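Local coordinates for hypothetical protein (Corynebacterium diphtheriae, PDB 2P4G), which is a pyrimidine reductase-like protein that probably acts as an NADP-dependent 5-amino-6-(5-phosphoribosylamino)uracil reductase in riboflavin biosynthesis, at residues T42-S47 against L214-N219; L112-K117 against L136-I141; N174-A179 against R201-L206. All blocks are in the same frame, centred on the assembly; numbering follows the deposited sequence.

Interaction 1 (T42-S47 against L214-N219); sequences TSINGS and LTIAPN
Thr42 and Ile216 pair side by side as parallel strand neighbours, and the tight part of the contact gathers around them. Thr42 N donates to Thr215 O at 3.0 Å, and Ala217 N returns a nearly straight bond (173°) to Thr42 O at 2.8 Å. With OG1 anti to the backbone N (chi1 -177°), Thr42 hands this hydroxyl to the carbonyl oxygen of the next residue, Ser43 O, on a lone pair, while CG2 reaches Leu214 CD1 at 3.6 Å. Beyond Thr42 the chain enters a type I turn from Ser43 to Gly46. Ile44 lays CG2 on Ile216 CG2 at 3.5 Å, the two side chains crossing at about a right angle, and Ile44 N is held by Asn219 O at 3.0 Å.

Asn219, which ends the inverse gamma turn centred on Pro218, lies close but is poorly matched. Its ND2 meets merely carbon across the contact, Ser43 CB at 3.5 Å, and is buried without a polar partner. No exposed residue takes part here. Strand 254-260 flanks strand 211-217 away from strand 35-43, Thr215 OG1 bonds Asp62, and Asn219 pairs antiparallel with a strand of the second subunit, which carries the sheet across the interface.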
loop_
_atom_site.group_PDB
_atom_site.type_symbol
_atom_site.label_atom_id
_atom_site.label_comp_id
_atom_site.label_asym_id
_atom_site.label_seq_id
_atom_site.Cartn_x
_atom_site.Cartn_y
_atom_site.Cartn_z
ATOM N N THR A 42 1.444 -5.136 -5.050
ATOM C CA THR A 42 1.250 -3.695 -4.977
ATOM C C THR A 42 2.577 -3.010 -4.681
ATOM O O THR A 42 3.449 -3.590 -4.033
ATOM C CB THR A 42 0.220 -3.335 -3.850
ATOM O OG1 THR A 42 -0.008 -1.923 -3.835
ATOM C CG2 THR A 42 0.702 -3.810 -2.454
ATOM N N SER A 43 2.733 -1.786 -5.177
ATOM C CA SER A 43 3.750 -0.885 -4.665
ATOM C C SER A 43 3.407 -0.568 -3.215
ATOM O O SER A 43 2.286 -0.843 -2.751
ATOM C CB SER A 43 3.803 0.370 -5.519
ATOM O OG SER A 43 2.668 1.185 -5.341
ATOM N N ILE A 44 4.356 -0.008 -2.477
ATOM C CA ILE A 44 4.099 0.336 -1.084
ATOM C C ILE A 44 2.993 1.397 -0.923
ATOM O O ILE A 44 2.322 1.476 0.118
ATOM C CB ILE A 44 5.372 0.780 -0.328
ATOM C CG1 ILE A 44 5.952 2.081 -0.901
ATOM C CG2 ILE A 44 6.394 -0.372 -0.304
ATOM C CD1 ILE A 44 6.590 2.996 0.139
ATOM N N ASN A 45 2.794 2.193 -1.965
ATOM C CA ASN A 45 1.749 3.185 -1.972
ATOM C C ASN A 45 0.481 2.775 -2.749
ATOM O O ASN A 45 -0.319 3.617 -3.104
ATOM C CB ASN A 45 2.330 4.541 -2.424
ATOM C CG ASN A 45 2.722 4.562 -3.877
ATOM O OD1 ASN A 45 3.327 3.618 -4.412
ATOM N ND2 ASN A 45 2.349 5.638 -4.538
ATOM N N GLY A 46 0.296 1.484 -3.004
ATOM C CA GLY A 46 -0.992 0.984 -3.475
ATOM C C GLY A 46 -1.283 0.953 -4.957
ATOM O O GLY A 46 -2.452 0.852 -5.349
ATOM N N SER A 47 -0.248 1.027 -5.791
ATOM C CA SER A 47 -0.413 0.782 -7.224
ATOM C C SER A 47 -0.204 -0.704 -7.541
ATOM O O SER A 47 0.785 -1.276 -7.121
ATOM C CB SER A 47 0.538 1.629 -8.042
ATOM O OG SER A 47 0.294 1.407 -9.422
ATOM N N LEU A 214 -0.946 -10.898 -0.255
ATOM C CA LEU A 214 -0.522 -9.601 -0.785
ATOM C C LEU A 214 0.986 -9.531 -0.700
ATOM O O LEU A 214 1.580 -9.779 0.364
ATOM C CB LEU A 214 -1.159 -8.452 -0.008
ATOM C CG LEU A 214 -0.784 -7.023 -0.446
ATOM C CD1 LEU A 214 -1.429 -6.676 -1.765
ATOM C CD2 LEU A 214 -1.178 -6.020 0.639
ATOM N N THR A 215 1.593 -9.252 -1.850
ATOM C CA THR A 215 3.006 -8.983 -1.966
ATOM C C THR A 215 3.178 -7.477 -2.076
ATOM O O THR A 215 2.534 -6.847 -2.906
ATOM C CB THR A 215 3.581 -9.624 -3.238
ATOM O OG1 THR A 215 3.310 -11.028 -3.203
ATOM C CG2 THR A 215 5.111 -9.349 -3.375
ATOM N N ILE A 216 4.050 -6.913 -1.241
ATOM C CA ILE A 216 4.345 -5.479 -1.254
ATOM C C ILE A 216 5.758 -5.295 -1.765
ATOM O O ILE A 216 6.738 -5.733 -1.133
ATOM C CB ILE A 216 4.208 -4.857 0.120
ATOM C CG1 ILE A 216 2.808 -5.167 0.675
ATOM C CG2 ILE A 216 4.477 -3.338 0.031
ATOM C CD1 ILE A 216 2.732 -5.244 2.148
ATOM N N ALA A 217 5.833 -4.656 -2.927
ATOM C CA ALA A 217 7.043 -4.567 -3.703
ATOM C C ALA A 217 7.784 -3.327 -3.268
ATOM O O ALA A 217 7.171 -2.299 -2.952
ATOM C CB ALA A 217 6.719 -4.511 -5.194
ATOM N N PRO A 218 9.126 -3.419 -3.216
ATOM C CA PRO A 218 9.926 -2.317 -2.724
ATOM C C PRO A 218 9.974 -1.159 -3.730
ATOM O O PRO A 218 11.046 -0.771 -4.194
ATOM C CB PRO A 218 11.296 -2.968 -2.546
ATOM C CG PRO A 218 11.346 -3.999 -3.644
ATOM C CD PRO A 218 9.965 -4.562 -3.646
ATOM N N ASN A 219 8.821 -0.614 -4.089
ATOM C CA ASN A 219 8.806 0.579 -4.924
ATOM C C ASN A 219 7.673 1.559 -4.645
ATOM O O ASN A 219 6.666 1.222 -4.031
ATOM C CB ASN A 219 8.935 0.239 -6.418
ATOM C CG ASN A 219 8.134 -0.953 -6.822
ATOM O OD1 ASN A 219 8.683 -2.002 -7.202
ATOM N ND2 ASN A 219 6.821 -0.816 -6.736
#

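Interaction 2 (L112-K117 against L136-I141). With EDO (1,2-ethanediol), chain N.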
loop_
_atom_site.group_PDB
_atom_site.type_symbol
_atom_site.label_atom_id
_atom_site.label_comp_id
_atom_site.label_asym_id
_atom_site.label_seq_id
_atom_site.Cartn_x
_atom_site.Cartn_y
_atom_site.Cartn_z
ATOM N N LEU A 112 -8.916 -22.361 -15.418
ATOM C CA LEU A 112 -8.774 -20.931 -15.647
ATOM C C LEU A 112 -10.099 -20.342 -16.080
ATOM O O LEU A 112 -10.680 -20.773 -17.078
ATOM C CB LEU A 112 -7.708 -20.658 -16.715
ATOM C CG LEU A 112 -7.367 -19.216 -17.032
ATOM C CD1 LEU A 112 -6.863 -18.450 -15.778
ATOM C CD2 LEU A 112 -6.339 -19.193 -18.163
ATOM N N THR A 113 -10.541 -19.330 -15.340
ATOM C CA THR A 113 -11.831 -18.661 -15.546
ATOM C C THR A 113 -11.599 -17.180 -15.821
ATOM O O THR A 113 -10.998 -16.459 -15.009
ATOM C CB THR A 113 -12.765 -18.830 -14.315
ATOM O OG1 THR A 113 -12.853 -20.216 -13.993
ATOM C CG2 THR A 113 -14.183 -18.276 -14.577
ATOM N N LEU A 114 -12.053 -16.751 -16.994
ATOM C CA LEU A 114 -11.749 -15.423 -17.497
ATOM C C LEU A 114 -13.006 -14.626 -17.544
ATOM O O LEU A 114 -14.011 -15.071 -18.130
ATOM C CB LEU A 114 -11.172 -15.503 -18.910
ATOM C CG LEU A 114 -9.857 -16.254 -19.079
ATOM C CD1 LEU A 114 -9.508 -16.296 -20.585
ATOM C CD2 LEU A 114 -8.712 -15.601 -18.245
ATOM N N LEU A 115 -12.969 -13.469 -16.885
ATOM C CA LEU A 115 -14.089 -12.556 -16.840
ATOM C C LEU A 115 -13.905 -11.494 -17.916
ATOM O O LEU A 115 -12.921 -10.751 -17.919
ATOM C CB LEU A 115 -14.145 -11.889 -15.465
ATOM C CG LEU A 115 -14.164 -12.803 -14.241
ATOM C CD1 LEU A 115 -14.341 -11.968 -12.975
ATOM C CD2 LEU A 115 -15.242 -13.843 -14.328
ATOM N N SER A 116 -14.853 -11.416 -18.834
ATOM C CA SER A 116 -14.732 -10.545 -19.994
ATOM C C SER A 116 -16.068 -9.999 -20.408
ATOM O O SER A 116 -16.925 -10.728 -20.966
ATOM C CB SER A 116 -14.129 -11.327 -21.177
ATOM O OG SER A 116 -14.055 -10.501 -22.330
ATOM N N LYS A 117 -16.258 -8.712 -20.207
ATOM C CA LYS A 117 -17.483 -8.106 -20.688
ATOM C C LYS A 117 -17.456 -7.857 -22.194
ATOM O O LYS A 117 -18.472 -7.997 -22.844
ATOM C CB LYS A 117 -17.834 -6.850 -19.872
ATOM C CG LYS A 117 -18.209 -7.190 -18.387
ATOM C CD LYS A 117 -18.872 -6.030 -17.641
ATOM C CE LYS A 117 -18.532 -6.051 -16.144
ATOM N NZ LYS A 117 -19.482 -5.211 -15.331
ATOM N N LEU A 136 -7.363 -27.366 -20.145
ATOM C CA LEU A 136 -6.586 -26.140 -20.290
ATOM C C LEU A 136 -7.432 -25.010 -20.897
ATOM O O LEU A 136 -7.042 -23.847 -20.833
ATOM C CB LEU A 136 -5.340 -26.424 -21.142
ATOM C CG LEU A 136 -4.359 -27.417 -20.494
ATOM C CD1 LEU A 136 -3.326 -27.851 -21.478
ATOM C CD2 LEU A 136 -3.713 -26.843 -19.202
ATOM N N SER A 137 -8.582 -25.359 -21.487
ATOM C CA SER A 137 -9.505 -24.377 -22.048
ATOM C C SER A 137 -10.140 -23.499 -20.942
ATOM O O SER A 137 -10.578 -24.008 -19.919
ATOM C CB SER A 137 -10.604 -25.100 -22.858
ATOM O OG SER A 137 -11.350 -24.203 -23.673
ATOM N N PRO A 138 -10.175 -22.179 -21.144
ATOM C CA PRO A 138 -10.672 -21.296 -20.116
ATOM C C PRO A 138 -12.181 -21.214 -20.124
ATOM O O PRO A 138 -12.792 -21.237 -21.188
ATOM C CB PRO A 138 -10.125 -19.943 -20.541
ATOM C CG PRO A 138 -10.066 -20.024 -22.024
ATOM C CD PRO A 138 -9.723 -21.428 -22.335
ATOM N N LEU A 139 -12.769 -21.088 -18.937
ATOM C CA LEU A 139 -14.172 -20.835 -18.816
ATOM C C LEU A 139 -14.304 -19.304 -18.939
ATOM O O LEU A 139 -13.727 -18.556 -18.151
ATOM C CB LEU A 139 -14.680 -21.360 -17.468
ATOM C CG LEU A 139 -16.139 -21.099 -17.098
ATOM C CD1 LEU A 139 -17.090 -21.698 -18.134
ATOM C CD2 LEU A 139 -16.419 -21.625 -15.672
ATOM N N VAL A 140 -15.034 -18.844 -19.950
ATOM C CA VAL A 140 -15.248 -17.416 -20.139
ATOM C C VAL A 140 -16.584 -17.024 -19.526
ATOM O O VAL A 140 -17.599 -17.680 -19.766
ATOM C CB VAL A 140 -15.180 -17.011 -21.618
ATOM C CG1 VAL A 140 -15.499 -15.484 -21.785
ATOM C CG2 VAL A 140 -13.808 -17.357 -22.155
ATOM N N ILE A 141 -16.559 -15.979 -18.700
ATOM C CA ILE A 141 -17.762 -15.454 -18.062
ATOM C C ILE A 141 -17.960 -14.007 -18.554
ATOM O O ILE A 141 -17.127 -13.143 -18.321
ATOM C CB ILE A 141 -17.677 -15.452 -16.505
ATOM C CG1 ILE A 141 -17.262 -16.827 -15.947
ATOM C CG2 ILE A 141 -19.003 -14.943 -15.893
ATOM C CD1 ILE A 141 -18.267 -17.905 -16.089
HETATM C C1 EDO N . -11.717 -7.533 -18.155
HETATM O O1 EDO N . -10.693 -7.427 -17.157
HETATM C C2 EDO N . -13.093 -7.500 -17.491
HETATM O O2 EDO N . -14.104 -7.350 -18.505
#
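Strands 112-115 and 139-141 run parallel, their axes 23° apart, with Thr113 beside Leu139, Leu114 beside Val140 and Leu115 beside Ile141. They are neighbouring strands in the parallel part of the mixed sheet of this RibD C-terminal, dihydrofolate reductase-like domain. Four backbone bonds join them in the alternating pattern of a parallel pair. Leu139 N donates to Leu112 O, Leu114 N to Leu139 O at 2.7 Å, Ile141 N to Leu114 O, and Ser116 N to Ile141 O at 2.9 Å. CA-H groups of Pro138, Thr113, Val140 and Leu115 also approach the same carbonyl oxygens.

Side chains divide between the two faces of the sheet. On one, Thr113, Leu115, Leu139 and Ile141 form a largely apolar patch, to which Thr113 gives its methyl CG2: this carbon, anti to the backbone N, meets Ile141 CG1 at 3.7 Å, the side chains crossing obliquely. Leu115 lies alongside Ile141 and points the same way, its CD2 coming within 3.6 Å of Ile141 CB. Helix 175-184 covers this face, with Ala179 against both Leu115 and Ile141. On the other face Leu114 CG stands anti to the carbonyl carbon (chi1 -62°), and its CD1 rests on Pro138 CB at 3.7 Å. Strands 75-79 and 166-169 flank the pair and bury it further.

Farther along the segment, Ser116 OG accepts from Leu119 N. An ethanediol, probably from the crystallisation liquor, accepts a nearly straight bond (169°) from Lys117 N, with 3.1 Å between that nitrogen and EDO O2.

Interaction 3 (N174-A179 against R201-L206); sequences NPLKIA and RQALSL
Gln202 and Ala203 receive Leu176 where two helices of the RibD C-terminal, dihydrofolate reductase-like domain meet; the axes of 175-179 and 201-206 come within 9.9 Å and are inclined at 77°. With the axes so steeply inclined, the contact is made by a few side chains near the start of helix 175-184.

Arg201 opens the second segment facing elsewhere: its guanidinium bonds the carbonyl oxygen of Phe229, and its side chain packs on Cys222 of the second subunit. Gln202 comes next and points toward the first helix. Its CB takes Leu176 CD1 at 3.4 Å, and its extended side chain crosses that of Pro175 at about a right angle. It crosses Asn174 obliquely, yet the two amide planes are turned only 20° from each other. At Ala203, CB packs on the same methyl, Leu176 CD1, at 3.5 Å, while Ile208 and Val209 cover this alanine from the following loop. Leu204 packs on Phe237 and on Ile220 of the second subunit.

Leu206 closes the segment, reaching tip to tip toward Asn174 at the more exposed margin, though the exact position of the leucine tip is doubtful. Asn174 holds the N-cap position of helix 175-184. Its CG is anti to the backbone N (chi1 -172°), and the amide oxygen OD1 accepts a weak, bent capping bond (134°) from Leu176 N at 3.1 Å.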
loop_
_atom_site.group_PDB
_atom_site.type_symbol
_atom_site.label_atom_id
_atom_site.label_comp_id
_atom_site.label_asym_id
_atom_site.label_seq_id
_atom_site.Cartn_x
_atom_site.Cartn_y
_atom_site.Cartn_z
ATOM N N ASN A 174 -24.399 -10.028 -11.224
ATOM C CA ASN A 174 -23.000 -9.759 -10.922
ATOM C C ASN A 174 -22.135 -10.899 -11.478
ATOM O O ASN A 174 -22.313 -12.043 -11.084
ATOM C CB ASN A 174 -22.812 -9.639 -9.406
ATOM C CG ASN A 174 -21.419 -9.176 -9.012
ATOM O OD1 ASN A 174 -20.419 -9.482 -9.669
ATOM N ND2 ASN A 174 -21.347 -8.442 -7.917
ATOM N N PRO A 175 -21.182 -10.589 -12.372
ATOM C CA PRO A 175 -20.387 -11.631 -13.038
ATOM C C PRO A 175 -19.504 -12.470 -12.107
ATOM O O PRO A 175 -19.321 -13.645 -12.365
ATOM C CB PRO A 175 -19.499 -10.828 -13.993
ATOM C CG PRO A 175 -19.382 -9.489 -13.352
ATOM C CD PRO A 175 -20.756 -9.243 -12.793
ATOM N N LEU A 176 -18.945 -11.871 -11.057
ATOM C CA LEU A 176 -18.203 -12.624 -10.035
ATOM C C LEU A 176 -19.083 -13.623 -9.290
ATOM O O LEU A 176 -18.673 -14.754 -9.081
ATOM C CB LEU A 176 -17.535 -11.706 -9.010
ATOM C CG LEU A 176 -16.052 -11.440 -9.218
ATOM C CD1 LEU A 176 -15.531 -10.503 -8.135
ATOM C CD2 LEU A 176 -15.261 -12.751 -9.225
ATOM N N LYS A 177 -20.265 -13.194 -8.866
ATOM C CA LYS A 177 -21.242 -14.081 -8.228
ATOM C C LYS A 177 -21.539 -15.244 -9.162
ATOM O O LYS A 177 -21.606 -16.406 -8.746
ATOM C CB LYS A 177 -22.525 -13.300 -7.908
ATOM C CG LYS A 177 -23.817 -14.118 -7.789
ATOM C CD LYS A 177 -23.909 -14.903 -6.481
ATOM C CE LYS A 177 -25.350 -15.228 -6.132
ATOM N NZ LYS A 177 -25.446 -15.911 -4.818
ATOM N N ILE A 178 -21.723 -14.911 -10.437
ATOM C CA ILE A 178 -22.023 -15.890 -11.465
ATOM C C ILE A 178 -20.866 -16.880 -11.622
ATOM O O ILE A 178 -21.073 -18.091 -11.681
ATOM C CB ILE A 178 -22.301 -15.196 -12.816
ATOM C CG1 ILE A 178 -23.637 -14.442 -12.758
ATOM C CG2 ILE A 178 -22.297 -16.230 -13.978
ATOM C CD1 ILE A 178 -24.833 -15.318 -12.908
ATOM N N ALA A 179 -19.650 -16.360 -11.699
ATOM C CA ALA A 179 -18.480 -17.207 -11.846
ATOM C C ALA A 179 -18.383 -18.126 -10.644
ATOM O O ALA A 179 -18.161 -19.320 -10.790
ATOM C CB ALA A 179 -17.221 -16.368 -11.963
ATOM N N ARG A 201 -12.033 -5.798 -6.181
ATOM C CA ARG A 201 -13.060 -4.897 -5.657
ATOM C C ARG A 201 -14.442 -5.538 -5.617
ATOM O O ARG A 201 -15.119 -5.502 -4.591
ATOM C CB ARG A 201 -13.086 -3.625 -6.506
ATOM C CG ARG A 201 -14.043 -2.506 -6.033
ATOM C CD ARG A 201 -13.835 -2.142 -4.579
ATOM N NE ARG A 201 -14.472 -0.870 -4.202
ATOM C CZ ARG A 201 -14.009 0.332 -4.542
ATOM N NH1 ARG A 201 -12.908 0.432 -5.269
ATOM N NH2 ARG A 201 -14.641 1.442 -4.166
ATOM N N GLN A 202 -14.872 -6.105 -6.737
ATOM C CA GLN A 202 -16.190 -6.746 -6.800
ATOM C C GLN A 202 -16.274 -7.901 -5.799
ATOM O O GLN A 202 -17.303 -8.096 -5.190
ATOM C CB GLN A 202 -16.496 -7.255 -8.222
ATOM C CG GLN A 202 -16.734 -6.159 -9.280
ATOM C CD GLN A 202 -16.773 -6.691 -10.740
ATOM O OE1 GLN A 202 -15.742 -7.064 -11.331
ATOM N NE2 GLN A 202 -17.984 -6.723 -11.315
ATOM N N ALA A 203 -15.176 -8.640 -5.621
ATOM C CA ALA A 203 -15.140 -9.810 -4.730
ATOM C C ALA A 203 -15.211 -9.423 -3.247
ATOM O O ALA A 203 -15.917 -10.045 -2.463
ATOM C CB ALA A 203 -13.862 -10.641 -5.010
ATOM N N LEU A 204 -14.438 -8.411 -2.870
ATOM C CA LEU A 204 -14.458 -7.873 -1.515
ATOM C C LEU A 204 -15.822 -7.363 -1.143
ATOM O O LEU A 204 -16.326 -7.682 -0.073
ATOM C CB LEU A 204 -13.440 -6.741 -1.359
ATOM C CG LEU A 204 -12.001 -7.258 -1.349
ATOM C CD1 LEU A 204 -10.974 -6.148 -1.636
ATOM C CD2 LEU A 204 -11.744 -7.946 -0.020
ATOM N N SER A 205 -16.429 -6.577 -2.023
ATOM C CA SER A 205 -17.743 -6.008 -1.721
ATOM C C SER A 205 -18.866 -7.050 -1.740
ATOM O O SER A 205 -19.890 -6.854 -1.117
ATOM C CB SER A 205 -18.064 -4.851 -2.664
ATOM O OG SER A 205 -18.402 -5.334 -3.942
ATOM N N LEU A 206 -18.680 -8.151 -2.456
ATOM C CA LEU A 206 -19.601 -9.285 -2.357
ATOM C C LEU A 206 -19.307 -10.109 -1.104
ATOM O O LEU A 206 -20.112 -10.940 -0.702
ATOM C CB LEU A 206 -19.514 -10.178 -3.600
ATOM C CG LEU A 206 -20.302 -9.733 -4.841
ATOM C CD1 LEU A 206 -21.790 -9.955 -4.634
ATOM C CD2 LEU A 206 -20.031 -8.264 -5.191
#

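How the interactions relate
All three contacts belong to one domain. Interactions 1 and 2 lie in the same mixed sheet on opposite sides of the chain's centre, their own centres about 27 Å apart. Strands 75-79 and 190-195 separate the two strand pairs. Along the chain, interaction 2 closes before interaction 3 opens, and both fall between the two segments of interaction 1. Interaction 3, about 15 Å from interaction 2 between centres, touches it where Leu115 CD1 meets Leu176 CD2 at 3.9 Å. Helix 197-206 leads into strand 211-217, and interactions 1 and 3 both touch the second subunit. Interaction 1 thus marks where the sheet continues into that subunit, interactions 2 and 3 where helix 175-184 covers its parallel part.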